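Local structure of putative Nitroreductase (Anabaena variabilis ATCC 29413, 3EO7) at residues A[41-52]-A[127-138]; A[78-86]-A[94-102]. The protein binds flavin mononucleotide and is probably an oxidoreductase of the nitroreductase family. All coordinates share one frame; numbering follows the deposited sequence.

Interaction 1 of 2, residues A[41-52]-A[127-138]. With ACT (acetate ion), chain J.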
loop_
_atom_site.group_PDB
_atom_site.type_symbol
_atom_site.label_atom_id
_atom_site.label_comp_id
_atom_site.label_asym_id
_atom_site.label_seq_id
_atom_site.Cartn_x
_atom_site.Cartn_y
_atom_site.Cartn_z
ATOM N N LYS A 41 -12.157 15.646 2.190
ATOM C CA LYS A 41 -11.948 17.042 1.812
ATOM C C LYS A 41 -13.251 17.694 1.349
ATOM O O LYS A 41 -14.068 17.067 0.661
ATOM C CB LYS A 41 -10.904 17.203 0.709
ATOM C CG LYS A 41 -9.499 16.769 1.113
ATOM C CD LYS A 41 -8.423 17.141 0.111
ATOM C CE LYS A 41 -8.215 18.638 -0.086
ATOM N NZ LYS A 41 -6.955 18.950 -0.836
ATOM N N GLU A 42 -13.422 18.968 1.705
ATOM C CA GLU A 42 -14.586 19.759 1.288
ATOM C C GLU A 42 -14.195 20.729 0.197
ATOM O O GLU A 42 -13.113 21.324 0.241
ATOM C CB GLU A 42 -15.118 20.594 2.453
ATOM C CG GLU A 42 -15.409 19.804 3.688
ATOM C CD GLU A 42 -16.603 18.891 3.536
ATOM O OE1 GLU A 42 -17.237 18.890 2.453
ATOM O OE2 GLU A 42 -16.898 18.175 4.520
ATOM N N TYR A 43 -15.049 20.863 -0.802
ATOM C CA TYR A 43 -14.844 21.841 -1.876
ATOM C C TYR A 43 -16.060 22.761 -1.941
ATOM O O TYR A 43 -17.205 22.314 -1.912
ATOM C CB TYR A 43 -14.589 21.165 -3.196
ATOM C CG TYR A 43 -13.269 20.488 -3.225
ATOM C CD1 TYR A 43 -13.119 19.207 -2.709
ATOM C CD2 TYR A 43 -12.139 21.130 -3.731
ATOM C CE1 TYR A 43 -11.918 18.592 -2.716
ATOM C CE2 TYR A 43 -10.926 20.501 -3.736
ATOM C CZ TYR A 43 -10.825 19.232 -3.199
ATOM O OH TYR A 43 -9.623 18.613 -3.216
ATOM N N LYS A 44 -15.803 24.051 -1.941
ATOM C CA LYS A 44 -16.880 25.023 -1.980
ATOM C C LYS A 44 -17.121 25.411 -3.435
ATOM O O LYS A 44 -18.186 25.895 -3.774
ATOM C CB LYS A 44 -16.532 26.251 -1.117
ATOM N N ILE A 45 -16.144 25.155 -4.301
ATOM C CA ILE A 45 -16.250 25.540 -5.696
ATOM C C ILE A 45 -15.936 24.369 -6.617
ATOM O O ILE A 45 -14.936 23.701 -6.448
ATOM C CB ILE A 45 -15.324 26.760 -5.999
ATOM C CG1 ILE A 45 -13.855 26.433 -5.688
ATOM C CG2 ILE A 45 -15.766 27.989 -5.169
ATOM C CD1 ILE A 45 -12.867 27.583 -5.962
ATOM N N GLY A 46 -16.816 24.115 -7.574
ATOM C CA GLY A 46 -16.614 23.056 -8.547
ATOM C C GLY A 46 -17.873 22.271 -8.831
ATOM O O GLY A 46 -18.826 22.302 -8.064
ATOM N N SER A 47 -17.875 21.580 -9.954
ATOM C CA SER A 47 -18.994 20.749 -10.361
ATOM C C SER A 47 -18.827 19.348 -9.811
ATOM O O SER A 47 -17.742 18.784 -9.897
ATOM C CB SER A 47 -19.025 20.671 -11.876
ATOM O OG SER A 47 -19.227 21.961 -12.415
ATOM N N ALA A 48 -19.892 18.787 -9.257
ATOM C CA ALA A 48 -19.853 17.420 -8.747
ATOM C C ALA A 48 -20.364 16.478 -9.834
ATOM O O ALA A 48 -21.394 16.752 -10.453
ATOM C CB ALA A 48 -20.704 17.308 -7.506
ATOM N N ILE A 49 -19.622 15.412 -10.121
ATOM C CA ILE A 49 -20.037 14.387 -11.061
ATOM C C ILE A 49 -20.430 13.165 -10.224
ATOM O O ILE A 49 -19.605 12.567 -9.565
ATOM C CB ILE A 49 -18.928 13.983 -12.017
ATOM C CG1 ILE A 49 -18.375 15.208 -12.759
ATOM C CG2 ILE A 49 -19.422 12.891 -12.980
ATOM C CD1 ILE A 49 -17.287 14.846 -13.761
ATOM N N ASP A 50 -21.707 12.808 -10.245
ATOM C CA ASP A 50 -22.189 11.673 -9.472
ATOM C C ASP A 50 -21.870 10.387 -10.188
ATOM O O ASP A 50 -22.341 10.168 -11.305
ATOM C CB ASP A 50 -23.708 11.800 -9.298
ATOM C CG ASP A 50 -24.322 10.693 -8.463
ATOM O OD1 ASP A 50 -23.607 9.829 -7.900
ATOM O OD2 ASP A 50 -25.575 10.709 -8.391
ATOM N N LEU A 51 -21.105 9.515 -9.540
ATOM C CA LEU A 51 -20.707 8.250 -10.160
ATOM C C LEU A 51 -21.624 7.094 -9.797
ATOM O O LEU A 51 -21.481 6.000 -10.326
ATOM C CB LEU A 51 -19.277 7.886 -9.777
ATOM C CG LEU A 51 -18.174 8.843 -10.240
ATOM C CD1 LEU A 51 -16.848 8.493 -9.578
ATOM C CD2 LEU A 51 -18.057 8.828 -11.758
ATOM N N LYS A 52 -22.517 7.308 -8.848
ATOM C CA LYS A 52 -23.403 6.234 -8.400
ATOM C C LYS A 52 -24.303 5.621 -9.479
ATOM O O LYS A 52 -24.479 4.405 -9.492
ATOM C CB LYS A 52 -24.232 6.690 -7.193
ATOM C CG LYS A 52 -23.378 6.923 -5.956
ATOM C CD LYS A 52 -24.179 7.300 -4.743
ATOM C CE LYS A 52 -24.933 8.605 -4.912
ATOM N NZ LYS A 52 -24.055 9.799 -5.137
ATOM N N ASN A 127 -11.337 15.752 -7.412
ATOM C CA ASN A 127 -11.124 15.081 -6.150
ATOM C C ASN A 127 -12.191 13.989 -6.006
ATOM O O ASN A 127 -13.387 14.249 -6.208
ATOM C CB ASN A 127 -11.217 16.052 -4.978
ATOM C CG ASN A 127 -11.076 15.354 -3.643
ATOM O OD1 ASN A 127 -12.066 15.176 -2.956
ATOM N ND2 ASN A 127 -9.859 14.883 -3.309
ATOM N N TYR A 128 -11.769 12.807 -5.611
ATOM C CA TYR A 128 -12.693 11.702 -5.358
ATOM C C TYR A 128 -13.334 11.839 -3.958
ATOM O O TYR A 128 -12.660 11.826 -2.946
ATOM C CB TYR A 128 -12.005 10.324 -5.522
ATOM C CG TYR A 128 -12.993 9.202 -5.218
ATOM C CD1 TYR A 128 -14.147 9.037 -5.999
ATOM C CD2 TYR A 128 -12.806 8.357 -4.132
ATOM C CE1 TYR A 128 -15.106 8.073 -5.674
ATOM C CE2 TYR A 128 -13.729 7.346 -3.828
ATOM C CZ TYR A 128 -14.878 7.220 -4.592
ATOM O OH TYR A 128 -15.754 6.243 -4.246
ATOM N N GLN A 129 -14.644 11.942 -3.935
ATOM C CA GLN A 129 -15.410 12.087 -2.701
ATOM C C GLN A 129 -15.985 10.728 -2.296
ATOM O O GLN A 129 -16.966 10.266 -2.872
ATOM C CB GLN A 129 -16.540 13.072 -2.949
ATOM C CG GLN A 129 -16.072 14.482 -3.149
ATOM C CD GLN A 129 -15.745 15.145 -1.836
ATOM O OE1 GLN A 129 -16.547 15.092 -0.900
ATOM N NE2 GLN A 129 -14.570 15.752 -1.741
ATOM N N CYS A 130 -15.336 10.086 -1.341
ATOM C CA CYS A 130 -15.741 8.785 -0.810
ATOM C C CYS A 130 -17.165 8.820 -0.273
ATOM O O CYS A 130 -17.919 7.876 -0.459
ATOM C CB CYS A 130 -14.789 8.353 0.326
ATOM S SG CYS A 130 -13.076 8.073 -0.161
ATOM N N ARG A 131 -17.549 9.927 0.356
ATOM C CA ARG A 131 -18.863 10.005 1.012
ATOM C C ARG A 131 -20.059 9.880 0.093
ATOM O O ARG A 131 -21.091 9.350 0.478
ATOM C CB ARG A 131 -18.991 11.303 1.814
ATOM C CG ARG A 131 -18.209 11.277 3.099
ATOM C CD ARG A 131 -18.218 12.672 3.692
ATOM N NE ARG A 131 -17.511 13.545 2.763
ATOM C CZ ARG A 131 -17.374 14.856 2.889
ATOM N NH1 ARG A 131 -17.870 15.480 3.954
ATOM N NH2 ARG A 131 -16.708 15.526 1.944
ATOM N N THR A 132 -19.927 10.388 -1.118
ATOM C CA THR A 132 -21.013 10.424 -2.061
ATOM C C THR A 132 -20.710 9.629 -3.337
ATOM O O THR A 132 -21.552 9.541 -4.235
ATOM C CB THR A 132 -21.291 11.896 -2.420
ATOM O OG1 THR A 132 -20.082 12.502 -2.895
ATOM C CG2 THR A 132 -21.801 12.630 -1.162
ATOM N N HIS A 133 -19.516 9.040 -3.412
ATOM C CA HIS A 133 -19.077 8.353 -4.636
ATOM C C HIS A 133 -19.271 9.303 -5.837
ATOM O O HIS A 133 -20.022 9.040 -6.804
ATOM C CB HIS A 133 -19.744 6.994 -4.872
ATOM C CG HIS A 133 -19.129 6.239 -6.006
ATOM N ND1 HIS A 133 -17.765 6.032 -6.095
ATOM C CD2 HIS A 133 -19.672 5.657 -7.099
ATOM C CE1 HIS A 133 -17.500 5.359 -7.198
ATOM N NE2 HIS A 133 -18.637 5.129 -7.838
ATOM N N SER A 134 -18.600 10.443 -5.729
ATOM C CA SER A 134 -18.620 11.472 -6.746
ATOM C C SER A 134 -17.225 12.034 -6.947
ATOM O O SER A 134 -16.332 11.774 -6.153
ATOM C CB SER A 134 -19.552 12.614 -6.339
ATOM O OG SER A 134 -19.199 13.193 -5.083
ATOM N N LEU A 135 -17.068 12.781 -8.036
ATOM C CA LEU A 135 -15.867 13.523 -8.342
ATOM C C LEU A 135 -16.240 15.002 -8.300
ATOM O O LEU A 135 -17.299 15.396 -8.832
ATOM C CB LEU A 135 -15.344 13.192 -9.741
ATOM C CG LEU A 135 -14.704 11.831 -9.916
ATOM C CD1 LEU A 135 -14.489 11.633 -11.438
ATOM C CD2 LEU A 135 -13.402 11.696 -9.148
ATOM N N ILE A 136 -15.432 15.819 -7.640
ATOM C CA ILE A 136 -15.637 17.258 -7.676
ATOM C C ILE A 136 -14.577 17.814 -8.605
ATOM O O ILE A 136 -13.376 17.674 -8.348
ATOM C CB ILE A 136 -15.553 17.924 -6.317
ATOM C CG1 ILE A 136 -16.653 17.365 -5.405
ATOM C CG2 ILE A 136 -15.678 19.461 -6.481
ATOM C CD1 ILE A 136 -16.497 17.736 -3.957
ATOM N N HIS A 137 -15.042 18.396 -9.707
ATOM C CA HIS A 137 -14.189 18.994 -10.714
ATOM C C HIS A 137 -13.882 20.387 -10.215
ATOM O O HIS A 137 -14.628 21.324 -10.447
ATOM C CB HIS A 137 -14.909 18.985 -12.042
ATOM C CG HIS A 137 -14.072 19.361 -13.218
ATOM N ND1 HIS A 137 -14.617 19.803 -14.407
ATOM C CD2 HIS A 137 -12.732 19.348 -13.404
ATOM C CE1 HIS A 137 -13.648 20.017 -15.281
ATOM N NE2 HIS A 137 -12.491 19.768 -14.690
ATOM N N TYR A 138 -12.778 20.518 -9.498
ATOM C CA TYR A 138 -12.486 21.787 -8.866
ATOM C C TYR A 138 -11.606 22.713 -9.660
ATOM O O TYR A 138 -11.403 23.839 -9.234
ATOM C CB TYR A 138 -11.932 21.590 -7.471
ATOM C CG TYR A 138 -10.564 20.982 -7.349
ATOM C CD1 TYR A 138 -10.404 19.608 -7.257
ATOM C CD2 TYR A 138 -9.437 21.784 -7.196
ATOM C CE1 TYR A 138 -9.126 19.036 -7.101
ATOM C CE2 TYR A 138 -8.152 21.228 -7.050
ATOM C CZ TYR A 138 -8.010 19.841 -6.994
ATOM O OH TYR A 138 -6.765 19.255 -6.807
HETATM C C ACT J . -18.069 19.086 -1.152
HETATM O O ACT J . -17.214 18.164 -1.162
HETATM O OXT ACT J . -18.248 19.654 -0.054
HETATM C CH3 ACT J . -18.837 19.520 -2.365
HETATM O O HOH W 1 -12.065 13.948 -0.326
#
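Y138 holds CG between its backbone N and carbonyl carbon (chi1 69°), and Y43 holds CG beside its own N (chi1 -70°). These turns bring the two rings into an offset stack, with Y43 CE2 over one face of Y138. The contact adds outermost strand 47-50 to the antiparallel sheet, beside strand 134-138 of a hairpin with a G1 bulge, where H133 and S134 both face Q129. Backbone bonds pair S47 with H137 and I49 with L135; I49 N lies 2.7 Å from L135 O. Ahead of strand 47-50, Q129 NE2 gives K41 O a nearly straight bond of 2.8 Å, in its own amide plane, and also donates to N127 OD1. Its OE1 accepts from R131 NH2. A leucine in its place would probably leave K41 O and N127 OD1 without this donor and R131 NH2 without its acceptor. R131 NH1 meets E42 OE2 at 2.9 Å in a salt bridge, on the syn side but tilted well out of the carboxylate plane. At the other end L51 CB sits over one face of the H133 ring. K52 curls back, bent at chi3 and chi4; NZ donates to T132 O at 2.7 Å and makes a salt bridge to D50 OD1 at 2.8 Å.

Interaction 2 of 2, residues A[78-86]-A[94-102]. With FMN (flavin mononucleotide), chain B.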
loop_
_atom_site.group_PDB
_atom_site.type_symbol
_atom_site.label_atom_id
_atom_site.label_comp_id
_atom_site.label_asym_id
_atom_site.label_seq_id
_atom_site.Cartn_x
_atom_site.Cartn_y
_atom_site.Cartn_z
ATOM N N LEU A 78 -12.937 3.402 -9.209
ATOM C CA LEU A 78 -12.769 4.238 -8.022
ATOM C C LEU A 78 -13.420 3.605 -6.805
ATOM O O LEU A 78 -12.837 3.583 -5.708
ATOM C CB LEU A 78 -13.269 5.638 -8.274
ATOM C CG LEU A 78 -12.430 6.534 -9.213
ATOM C CD1 LEU A 78 -13.226 7.782 -9.645
ATOM C CD2 LEU A 78 -11.125 6.893 -8.500
ATOM N N PHE A 79 -14.611 3.055 -7.000
ATOM C CA PHE A 79 -15.348 2.470 -5.871
ATOM C C PHE A 79 -14.654 1.257 -5.260
ATOM O O PHE A 79 -14.607 1.087 -4.033
ATOM C CB PHE A 79 -16.773 2.124 -6.269
ATOM C CG PHE A 79 -17.601 1.731 -5.098
ATOM C CD1 PHE A 79 -17.958 2.700 -4.146
ATOM C CD2 PHE A 79 -17.942 0.407 -4.882
ATOM C CE1 PHE A 79 -18.673 2.353 -3.024
ATOM C CE2 PHE A 79 -18.676 0.050 -3.753
ATOM C CZ PHE A 79 -19.028 1.025 -2.823
ATOM N N ARG A 80 -14.119 0.391 -6.114
ATOM C CA ARG A 80 -13.456 -0.805 -5.640
ATOM C C ARG A 80 -12.102 -0.420 -5.043
ATOM O O ARG A 80 -11.558 -1.162 -4.246
ATOM C CB ARG A 80 -13.266 -1.813 -6.772
ATOM C CG ARG A 80 -14.562 -2.410 -7.376
ATOM C CD ARG A 80 -15.063 -3.594 -6.593
ATOM N NE ARG A 80 -16.363 -4.066 -7.097
ATOM C CZ ARG A 80 -17.547 -3.921 -6.484
ATOM N NH1 ARG A 80 -17.676 -3.327 -5.297
ATOM N NH2 ARG A 80 -18.640 -4.414 -7.068
ATOM N N SER A 81 -11.554 0.737 -5.433
ATOM C CA SER A 81 -10.259 1.191 -4.915
ATOM C C SER A 81 -10.349 1.851 -3.528
ATOM O O SER A 81 -9.528 1.570 -2.659
ATOM C CB SER A 81 -9.583 2.191 -5.860
ATOM O OG SER A 81 -9.185 1.559 -7.059
ATOM N N TYR A 82 -11.295 2.772 -3.355
ATOM C CA TYR A 82 -11.331 3.591 -2.135
ATOM C C TYR A 82 -12.727 3.987 -1.703
ATOM O O TYR A 82 -12.908 4.943 -0.942
ATOM C CB TYR A 82 -10.460 4.818 -2.362
ATOM C CG TYR A 82 -9.827 5.459 -1.153
ATOM C CD1 TYR A 82 -9.232 4.677 -0.157
ATOM C CD2 TYR A 82 -9.802 6.836 -1.001
ATOM C CE1 TYR A 82 -8.606 5.263 0.956
ATOM C CE2 TYR A 82 -9.191 7.423 0.094
ATOM C CZ TYR A 82 -8.590 6.627 1.085
ATOM O OH TYR A 82 -7.970 7.216 2.181
ATOM N N GLY A 83 -13.706 3.193 -2.112
ATOM C CA GLY A 83 -15.078 3.471 -1.772
ATOM C C GLY A 83 -15.369 3.092 -0.341
ATOM O O GLY A 83 -14.623 2.310 0.272
ATOM N N LEU A 84 -16.468 3.629 0.173
ATOM C CA LEU A 84 -16.954 3.252 1.514
ATOM C C LEU A 84 -17.625 1.886 1.458
ATOM O O LEU A 84 -18.505 1.696 0.632
ATOM C CB LEU A 84 -17.896 4.314 2.034
ATOM C CG LEU A 84 -17.361 5.717 2.153
ATOM C CD1 LEU A 84 -18.452 6.563 2.898
ATOM C CD2 LEU A 84 -15.963 5.772 2.830
ATOM N N THR A 85 -17.188 0.925 2.287
ATOM C CA THR A 85 -17.768 -0.428 2.246
ATOM C C THR A 85 -18.387 -0.919 3.564
ATOM O O THR A 85 -18.981 -2.003 3.595
ATOM C CB THR A 85 -16.742 -1.436 1.698
ATOM O OG1 THR A 85 -15.694 -1.621 2.646
ATOM C CG2 THR A 85 -16.209 -0.972 0.370
ATOM N N ALA A 86 -18.265 -0.128 4.632
ATOM C CA ALA A 86 -18.903 -0.470 5.920
ATOM C C ALA A 86 -18.993 0.744 6.804
ATOM O O ALA A 86 -18.378 1.778 6.556
ATOM C CB ALA A 86 -18.134 -1.584 6.656
ATOM N N THR A 94 -20.283 8.051 13.428
ATOM C CA THR A 94 -20.004 6.898 12.565
ATOM C C THR A 94 -18.684 7.049 11.820
ATOM O O THR A 94 -18.354 8.122 11.316
ATOM C CB THR A 94 -21.130 6.690 11.549
ATOM O OG1 THR A 94 -21.218 7.845 10.718
ATOM C CG2 THR A 94 -22.450 6.502 12.248
ATOM N N VAL A 95 -17.898 5.982 11.821
ATOM C CA VAL A 95 -16.673 5.914 11.073
ATOM C C VAL A 95 -17.078 5.094 9.849
ATOM O O VAL A 95 -17.838 4.131 9.956
ATOM C CB VAL A 95 -15.551 5.188 11.849
ATOM C CG1 VAL A 95 -14.281 4.905 10.927
ATOM C CG2 VAL A 95 -15.186 5.994 13.077
ATOM N N TYR A 96 -16.635 5.515 8.686
ATOM C CA TYR A 96 -16.928 4.762 7.483
ATOM C C TYR A 96 -15.663 4.044 7.093
ATOM O O TYR A 96 -14.639 4.688 6.838
ATOM C CB TYR A 96 -17.341 5.682 6.373
ATOM C CG TYR A 96 -18.654 6.287 6.675
ATOM C CD1 TYR A 96 -19.812 5.560 6.469
ATOM C CD2 TYR A 96 -18.747 7.556 7.231
ATOM C CE1 TYR A 96 -21.049 6.088 6.774
ATOM C CE2 TYR A 96 -19.999 8.101 7.549
ATOM C CZ TYR A 96 -21.130 7.357 7.303
ATOM O OH TYR A 96 -22.378 7.846 7.600
ATOM N N LEU A 97 -15.753 2.718 7.022
ATOM C CA LEU A 97 -14.663 1.896 6.591
ATOM C C LEU A 97 -14.693 1.810 5.074
ATOM O O LEU A 97 -15.737 1.989 4.431
ATOM C CB LEU A 97 -14.751 0.504 7.212
ATOM C CG LEU A 97 -14.899 0.448 8.736
ATOM C CD1 LEU A 97 -14.907 -1.022 9.164
ATOM C CD2 LEU A 97 -13.817 1.212 9.486
ATOM N N ARG A 98 -13.524 1.553 4.525
ATOM C CA ARG A 98 -13.320 1.635 3.093
ATOM C C ARG A 98 -12.729 0.400 2.466
ATOM O O ARG A 98 -12.316 -0.553 3.137
ATOM C CB ARG A 98 -12.394 2.840 2.793
ATOM C CG ARG A 98 -12.767 4.125 3.535
ATOM C CD ARG A 98 -12.051 5.365 3.014
ATOM N NE ARG A 98 -12.347 6.476 3.926
ATOM C CZ ARG A 98 -11.939 7.719 3.773
ATOM N NH1 ARG A 98 -11.269 8.083 2.705
ATOM N NH2 ARG A 98 -12.243 8.616 4.705
ATOM N N ALA A 99 -12.672 0.441 1.137
ATOM C CA ALA A 99 -12.105 -0.649 0.347
ATOM C C ALA A 99 -10.650 -0.909 0.734
ATOM O O ALA A 99 -10.160 -2.036 0.624
ATOM C CB ALA A 99 -12.210 -0.339 -1.169
ATOM N N ALA A 100 -9.925 0.148 1.093
ATOM C CA ALA A 100 -8.554 0.028 1.551
ATOM C C ALA A 100 -8.533 0.128 3.096
ATOM O O ALA A 100 -9.210 0.990 3.654
ATOM C CB ALA A 100 -7.683 1.152 0.990
ATOM N N PRO A 101 -7.751 -0.758 3.758
ATOM C CA PRO A 101 -7.554 -0.682 5.211
ATOM C C PRO A 101 -6.686 0.538 5.509
ATOM O O PRO A 101 -6.086 1.107 4.604
ATOM C CB PRO A 101 -6.819 -1.977 5.551
ATOM C CG PRO A 101 -6.055 -2.297 4.267
ATOM C CD PRO A 101 -6.985 -1.879 3.158
ATOM N N SER A 102 -6.650 0.955 6.762
ATOM C CA SER A 102 -5.827 2.101 7.169
ATOM C C SER A 102 -5.514 1.985 8.641
ATOM O O SER A 102 -6.423 1.694 9.448
ATOM C CB SER A 102 -6.569 3.426 6.946
ATOM O OG SER A 102 -5.955 4.525 7.615
HETATM N N1 FMN B . -5.473 -3.574 13.095
HETATM C C2 FMN B . -5.147 -3.976 14.379
HETATM O O2 FMN B . -5.977 -4.522 15.098
HETATM N N3 FMN B . -3.914 -3.769 14.937
HETATM C C4 FMN B . -2.923 -3.110 14.274
HETATM O O4 FMN B . -1.775 -3.119 14.757
HETATM C C4A FMN B . -3.204 -2.691 12.975
HETATM N N5 FMN B . -2.262 -1.971 12.267
HETATM C C5A FMN B . -2.515 -1.628 10.923
HETATM C C6 FMN B . -1.550 -1.007 10.138
HETATM C C7 FMN B . -1.806 -0.645 8.816
HETATM C C7M FMN B . -0.681 -0.073 7.940
HETATM C C8 FMN B . -3.049 -0.910 8.255
HETATM C C8M FMN B . -3.324 -0.721 6.777
HETATM C C9 FMN B . -4.043 -1.544 9.024
HETATM C C9A FMN B . -3.772 -1.903 10.356
HETATM N N10 FMN B . -4.752 -2.520 11.125
HETATM C C10 FMN B . -4.473 -2.922 12.403
HETATM C "C1'" FMN B . -6.188 -2.614 10.653
HETATM C "C2'" FMN B . -6.943 -1.304 10.756
HETATM O "O2'" FMN B . -7.366 -1.093 12.121
HETATM C "C3'" FMN B . -8.133 -1.335 9.798
HETATM O "O3'" FMN B . -7.670 -1.349 8.444
HETATM C "C4'" FMN B . -9.146 -0.197 10.022
HETATM O "O4'" FMN B . -9.736 -0.282 11.350
HETATM C "C5'" FMN B . -10.231 -0.247 8.963
HETATM O "O5'" FMN B . -10.917 -1.470 8.966
HETATM P P FMN B . -10.982 -2.404 7.691
HETATM O O1P FMN B . -9.561 -2.863 7.379
HETATM O O2P FMN B . -11.881 -3.561 8.108
HETATM O O3P FMN B . -11.570 -1.648 6.535
#
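R98 runs extended from CG to NE and crosses the Y82 ring at a slant. Its CD stands over one ring face, 4.2 Å from the centroid, in a CH-pi contact. The guanidinium is turned 60° from the ring plane and brings NH1 to 3.4 Å from Y82 CE2. Y82 CG lies anti to the backbone N (chi1 -153°), which swings the ring back to R98 although its CB points away. The polar ends bond to other residues: Y82 OH to A109 O, R98 NH2 to P39 O. A100 CB meets the same ring at its edge. L84 lies alongside R98, pointing the same way, with CD2 against R98 CG; its CD1 packs on Y96 CB at 3.8 Å. These residues lie where helix 66-82 passes into the beta hairpin of strands 84-90 and 93-98. T85 and A86 both face L97, a classic beta bulge that shifts the register by one. L97 O takes T85 N at 2.8 Å and A86 N in a weaker bond. A86 CB and L97 CB share one face of the hairpin. L97 also touches the FMN, with CB and CD1 near the phosphate oxygens and CD2 against C5'. T85 turns OG1 to R335, an FMN-binding residue. A99 CB is set against the helix backbone, 3.3 Å from R80 O, while A99 N bonds G83 O. Further along, S102 N donates to FMN O3' at 3.0 Å.

Interaction 1 lies on the outer edge of the seven-stranded sheet and mixes exposed with buried residues. Interaction 2 is deeper and nearer the flavin; none of its touching residues is fully exposed. It is nested along the chain inside the loop that interaction 1 closes. The first relies on regular strand pairing, a tyrosine stack, salt bridges toward the surface and buried side-chain amide hydrogen bonds. The second joins a helix end to a bulged hairpin, mainly through backbone bonds and apolar contacts, and reaches the cofactor. The two touch directly, their centres about 16 Å apart. C130 SG packs against Y82 O and R98 NH1, and the H133 ring meets F79 edge-to-face. L51 and L135 also rest on L78 of helix 66-82.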